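Local coordinates for capsid protein (Infectious hypodermal and hematopoietic necrosis virus, PDB 3N7X), which forms the icosahedral shell of a shrimp densovirus, assembling as sixty copies of a beta-barrel subunit that also binds calcium, at residues F66-H77 / W261-K272. Numbering follows the deposited sequence.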
loop_
_atom_site.group_PDB
_atom_site.type_symbol
_atom_site.label_atom_id
_atom_site.label_comp_id
_atom_site.label_asym_id
_atom_site.label_seq_id
_atom_site.Cartn_x
_atom_site.Cartn_y
_atom_site.Cartn_z
ATOM N N PHE A 66 -18.057 -60.764 90.372
ATOM C CA PHE A 66 -18.465 -60.456 89.010
ATOM C C PHE A 66 -18.893 -61.700 88.253
ATOM O O PHE A 66 -18.324 -62.775 88.436
ATOM C CB PHE A 66 -17.318 -59.822 88.214
ATOM C CG PHE A 66 -16.818 -58.518 88.765
ATOM C CD1 PHE A 66 -17.704 -57.549 89.235
ATOM C CD2 PHE A 66 -15.455 -58.228 88.749
ATOM C CE1 PHE A 66 -17.240 -56.308 89.678
ATOM C CE2 PHE A 66 -14.979 -56.989 89.188
ATOM C CZ PHE A 66 -15.870 -56.029 89.651
ATOM N N ASP A 67 -19.897 -61.543 87.400
ATOM C CA ASP A 67 -20.361 -62.625 86.535
ATOM C C ASP A 67 -20.878 -61.951 85.265
ATOM O O ASP A 67 -20.830 -60.727 85.151
ATOM C CB ASP A 67 -21.464 -63.468 87.199
ATOM C CG ASP A 67 -22.743 -62.691 87.443
ATOM O OD1 ASP A 67 -23.236 -62.004 86.515
ATOM O OD2 ASP A 67 -23.267 -62.785 88.572
ATOM N N GLY A 68 -21.356 -62.736 84.309
ATOM C CA GLY A 68 -21.862 -62.149 83.083
ATOM C C GLY A 68 -23.323 -62.489 82.877
ATOM O O GLY A 68 -23.757 -62.725 81.751
ATOM N N LYS A 69 -24.087 -62.494 83.962
ATOM C CA LYS A 69 -25.502 -62.843 83.897
ATOM C C LYS A 69 -26.474 -61.702 83.590
ATOM O O LYS A 69 -27.488 -61.919 82.924
ATOM C CB LYS A 69 -25.917 -63.513 85.206
ATOM C CG LYS A 69 -25.107 -64.745 85.550
ATOM C CD LYS A 69 -25.510 -65.300 86.909
ATOM C CE LYS A 69 -24.743 -66.570 87.238
ATOM N NZ LYS A 69 -25.046 -67.059 88.612
ATOM N N ASN A 70 -26.177 -60.498 84.075
ATOM C CA ASN A 70 -27.076 -59.371 83.851
ATOM C C ASN A 70 -26.441 -58.116 83.278
ATOM O O ASN A 70 -25.230 -57.913 83.357
ATOM C CB ASN A 70 -27.789 -58.983 85.151
ATOM C CG ASN A 70 -28.501 -60.147 85.797
ATOM O OD1 ASN A 70 -27.911 -60.880 86.587
ATOM N ND2 ASN A 70 -29.774 -60.332 85.456
ATOM N N LEU A 71 -27.293 -57.273 82.707
ATOM C CA LEU A 71 -26.892 -55.998 82.131
ATOM C C LEU A 71 -28.073 -55.056 82.312
ATOM O O LEU A 71 -29.222 -55.501 82.356
ATOM C CB LEU A 71 -26.584 -56.145 80.635
ATOM C CG LEU A 71 -25.333 -56.932 80.229
ATOM C CD1 LEU A 71 -25.287 -57.086 78.711
ATOM C CD2 LEU A 71 -24.087 -56.217 80.737
ATOM N N TYR A 72 -27.799 -53.764 82.445
ATOM C CA TYR A 72 -28.883 -52.808 82.580
ATOM C C TYR A 72 -29.424 -52.616 81.181
ATOM O O TYR A 72 -28.665 -52.605 80.213
ATOM C CB TYR A 72 -28.387 -51.465 83.103
ATOM C CG TYR A 72 -27.895 -51.493 84.523
ATOM C CD1 TYR A 72 -26.571 -51.814 84.816
ATOM C CD2 TYR A 72 -28.751 -51.183 85.581
ATOM C CE1 TYR A 72 -26.109 -51.823 86.131
ATOM C CE2 TYR A 72 -28.302 -51.189 86.895
ATOM C CZ TYR A 72 -26.982 -51.509 87.166
ATOM O OH TYR A 72 -26.534 -51.514 88.470
ATOM N N CYS A 73 -30.736 -52.470 81.070
ATOM C CA CYS A 73 -31.349 -52.271 79.771
ATOM C C CYS A 73 -32.049 -50.921 79.706
ATOM O O CYS A 73 -32.675 -50.495 80.675
ATOM C CB CYS A 73 -32.358 -53.389 79.492
ATOM S SG CYS A 73 -33.336 -53.154 77.982
ATOM N N LEU A 74 -31.918 -50.241 78.573
ATOM C CA LEU A 74 -32.586 -48.960 78.376
ATOM C C LEU A 74 -33.460 -49.108 77.138
ATOM O O LEU A 74 -32.983 -48.997 76.008
ATOM C CB LEU A 74 -31.573 -47.829 78.175
ATOM C CG LEU A 74 -32.199 -46.464 77.847
ATOM C CD1 LEU A 74 -33.284 -46.116 78.854
ATOM C CD2 LEU A 74 -31.121 -45.398 77.846
ATOM N N PRO A 75 -34.756 -49.379 77.339
ATOM C CA PRO A 75 -35.714 -49.555 76.244
ATOM C C PRO A 75 -36.203 -48.240 75.640
ATOM O O PRO A 75 -37.294 -47.768 75.961
ATOM C CB PRO A 75 -36.832 -50.347 76.908
ATOM C CG PRO A 75 -36.872 -49.737 78.272
ATOM C CD PRO A 75 -35.402 -49.602 78.646
ATOM N N LEU A 76 -35.394 -47.663 74.758
ATOM C CA LEU A 76 -35.731 -46.400 74.108
ATOM C C LEU A 76 -36.999 -46.458 73.287
ATOM O O LEU A 76 -37.576 -45.424 72.972
ATOM C CB LEU A 76 -34.608 -45.956 73.182
ATOM C CG LEU A 76 -33.250 -45.764 73.830
ATOM C CD1 LEU A 76 -32.301 -45.170 72.817
ATOM C CD2 LEU A 76 -33.395 -44.849 75.031
ATOM N N HIS A 77 -37.421 -47.663 72.923
ATOM C CA HIS A 77 -38.621 -47.829 72.117
ATOM C C HIS A 77 -39.917 -47.766 72.926
ATOM O O HIS A 77 -41.008 -47.772 72.351
ATOM C CB HIS A 77 -38.558 -49.155 71.355
ATOM C CG HIS A 77 -38.284 -50.336 72.231
ATOM N ND1 HIS A 77 -39.019 -51.502 72.161
ATOM C CD2 HIS A 77 -37.360 -50.532 73.201
ATOM C CE1 HIS A 77 -38.559 -52.364 73.050
ATOM N NE2 HIS A 77 -37.552 -51.799 73.694
ATOM N N TRP A 261 -33.876 -52.614 64.750
ATOM C CA TRP A 261 -33.453 -51.598 65.693
ATOM C C TRP A 261 -33.116 -52.291 67.007
ATOM O O TRP A 261 -33.868 -53.148 67.482
ATOM C CB TRP A 261 -34.579 -50.589 65.899
ATOM C CG TRP A 261 -34.252 -49.554 66.903
ATOM C CD1 TRP A 261 -33.619 -48.363 66.684
ATOM C CD2 TRP A 261 -34.475 -49.641 68.313
ATOM N NE1 TRP A 261 -33.433 -47.701 67.876
ATOM C CE2 TRP A 261 -33.949 -48.464 68.893
ATOM C CE3 TRP A 261 -35.068 -50.603 69.145
ATOM C CZ2 TRP A 261 -33.997 -48.222 70.271
ATOM C CZ3 TRP A 261 -35.115 -50.363 70.517
ATOM C CH2 TRP A 261 -34.583 -49.179 71.064
ATOM N N GLN A 262 -31.989 -51.910 67.596
ATOM C CA GLN A 262 -31.526 -52.512 68.842
ATOM C C GLN A 262 -31.559 -51.570 70.039
ATOM O O GLN A 262 -31.184 -50.399 69.925
ATOM C CB GLN A 262 -30.089 -53.010 68.665
ATOM C CG GLN A 262 -29.925 -54.004 67.542
ATOM C CD GLN A 262 -30.665 -55.284 67.817
ATOM O OE1 GLN A 262 -31.140 -55.946 66.897
ATOM N NE2 GLN A 262 -30.765 -55.650 69.089
ATOM N N GLN A 263 -32.012 -52.079 71.184
ATOM C CA GLN A 263 -32.018 -51.279 72.403
ATOM C C GLN A 263 -30.635 -51.524 72.995
ATOM O O GLN A 263 -29.924 -52.428 72.553
ATOM C CB GLN A 263 -33.118 -51.723 73.386
ATOM C CG GLN A 263 -33.096 -53.190 73.795
ATOM C CD GLN A 263 -33.992 -54.061 72.924
ATOM O OE1 GLN A 263 -33.730 -54.260 71.738
ATOM N NE2 GLN A 263 -35.061 -54.581 73.516
ATOM N N ILE A 264 -30.238 -50.735 73.983
ATOM C CA ILE A 264 -28.909 -50.918 74.546
ATOM C C ILE A 264 -28.870 -51.590 75.910
ATOM O O ILE A 264 -29.842 -51.567 76.661
ATOM C CB ILE A 264 -28.166 -49.574 74.628
ATOM C CG1 ILE A 264 -28.949 -48.598 75.500
ATOM C CG2 ILE A 264 -27.995 -48.995 73.234
ATOM C CD1 ILE A 264 -28.277 -47.256 75.634
ATOM N N PHE A 265 -27.724 -52.195 76.203
ATOM C CA PHE A 265 -27.482 -52.883 77.462
ATOM C C PHE A 265 -26.179 -52.324 78.015
ATOM O O PHE A 265 -25.261 -52.029 77.250
ATOM C CB PHE A 265 -27.372 -54.383 77.211
ATOM C CG PHE A 265 -28.649 -54.997 76.717
ATOM C CD1 PHE A 265 -29.669 -55.322 77.605
ATOM C CD2 PHE A 265 -28.852 -55.212 75.357
ATOM C CE1 PHE A 265 -30.878 -55.852 77.146
ATOM C CE2 PHE A 265 -30.053 -55.739 74.888
ATOM C CZ PHE A 265 -31.067 -56.060 75.786
ATOM N N MET A 266 -26.091 -52.170 79.334
ATOM C CA MET A 266 -24.889 -51.592 79.928
ATOM C C MET A 266 -24.469 -52.203 81.246
ATOM O O MET A 266 -25.200 -52.982 81.851
ATOM C CB MET A 266 -25.094 -50.098 80.173
ATOM C CG MET A 266 -25.596 -49.326 78.984
ATOM S SD MET A 266 -26.807 -48.100 79.510
ATOM C CE MET A 266 -28.171 -49.195 79.924
ATOM N N ARG A 267 -23.277 -51.805 81.679
ATOM C CA ARG A 267 -22.691 -52.217 82.948
ATOM C C ARG A 267 -21.364 -51.495 83.079
ATOM O O ARG A 267 -20.639 -51.335 82.096
ATOM C CB ARG A 267 -22.453 -53.731 83.003
ATOM C CG ARG A 267 -21.206 -54.211 82.281
ATOM C CD ARG A 267 -20.952 -55.684 82.556
ATOM N NE ARG A 267 -19.761 -56.168 81.866
ATOM C CZ ARG A 267 -19.299 -57.412 81.949
ATOM N NH1 ARG A 267 -19.927 -58.310 82.696
ATOM N NH2 ARG A 267 -18.205 -57.757 81.285
ATOM N N MET A 268 -21.054 -51.026 84.279
ATOM C CA MET A 268 -19.778 -50.370 84.491
ATOM C C MET A 268 -18.785 -51.502 84.237
ATOM O O MET A 268 -19.039 -52.644 84.626
ATOM C CB MET A 268 -19.680 -49.864 85.932
ATOM C CG MET A 268 -18.438 -49.039 86.237
ATOM S SD MET A 268 -18.408 -47.327 85.606
ATOM C CE MET A 268 -19.859 -47.269 84.662
ATOM N N SER A 269 -17.679 -51.213 83.562
ATOM C CA SER A 269 -16.702 -52.257 83.270
ATOM C C SER A 269 -16.181 -52.882 84.569
ATOM O O SER A 269 -15.622 -52.195 85.424
ATOM C CB SER A 269 -15.548 -51.677 82.449
ATOM O OG SER A 269 -14.791 -52.713 81.854
ATOM N N PRO A 270 -16.371 -54.201 84.736
ATOM C CA PRO A 270 -15.930 -54.927 85.933
ATOM C C PRO A 270 -14.415 -55.100 86.000
ATOM O O PRO A 270 -13.846 -55.929 85.295
ATOM C CB PRO A 270 -16.664 -56.255 85.809
ATOM C CG PRO A 270 -16.675 -56.474 84.325
ATOM C CD PRO A 270 -17.042 -55.108 83.787
ATOM N N ILE A 271 -13.772 -54.326 86.867
ATOM C CA ILE A 271 -12.321 -54.369 87.004
ATOM C C ILE A 271 -11.768 -55.373 88.019
ATOM O O ILE A 271 -12.020 -55.258 89.219
ATOM C CB ILE A 271 -11.768 -52.980 87.396
ATOM C CG1 ILE A 271 -12.358 -51.904 86.485
ATOM C CG2 ILE A 271 -10.247 -52.980 87.306
ATOM C CD1 ILE A 271 -12.064 -52.108 85.023
ATOM N N LYS A 272 -11.009 -56.348 87.526
ATOM C CA LYS A 272 -10.365 -57.348 88.376
ATOM C C LYS A 272 -8.878 -57.030 88.364
ATOM O O LYS A 272 -8.343 -56.618 87.337
ATOM C CB LYS A 272 -10.543 -58.763 87.824
ATOM C CG LYS A 272 -11.843 -59.430 88.180
ATOM C CD LYS A 272 -11.797 -60.904 87.815
ATOM C CE LYS A 272 -13.141 -61.567 88.071
ATOM N NZ LYS A 272 -13.174 -63.014 87.693
HETATM O O HOH W 1 -15.747 -63.141 89.449
HETATM O O HOH W 2 -36.604 -53.917 76.126
#
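The ring of Phe66 lies over Pro270, whose CB sits 3.6 Å from the ring centroid, almost on the ring normal: a CH-pi contact. Ile271 O and Lys272 CG meet the edge of the same ring. This packing flanks an antiparallel pair, strands 70-74 and 264-268, neighbours in one sheet of the capsid beta-barrel. Strand 149-153 borders 264-268 on its far side, and strand 179-182 borders 70-74.

Tyr72 and Met266 form a hydrogen-bonded pair. Tyr72 N gives to Met266 O at 2.8 Å, and Met266 N gives back to Tyr72 O. Leu74 N to Ile264 O is the third bond, nearly straight at 166°. Between these pairs, Cys73 faces Phe265 as a non-hydrogen-bonded pair. Cys73 SG lies 4.5 Å from the centroid of the Phe265 ring and approaches it obliquely. Leu71 CD1 packs on Phe265 CB at 3.7 Å, the two side chains crossing at about a right angle. On the other face, Met266 bends at chi2 and chi3, which brings CE to Tyr72 CB.

Arg267 runs extended past Leu71 CD2, and Pro270 CG covers one face of its guanidinium. That group is held by a salt bridge to Glu150 and by Tyr55 OH of a neighbouring subunit, so this end of the pair reaches a subunit interface.

At the other end, Leu76 CB touches the edge of the Trp261 ring at CZ2. The His77 and Trp261 rings meet obliquely, their planes 49° apart. Gln263 NE2 donates to Tyr324 O and also to a water, at 3.1 Å from the water oxygen.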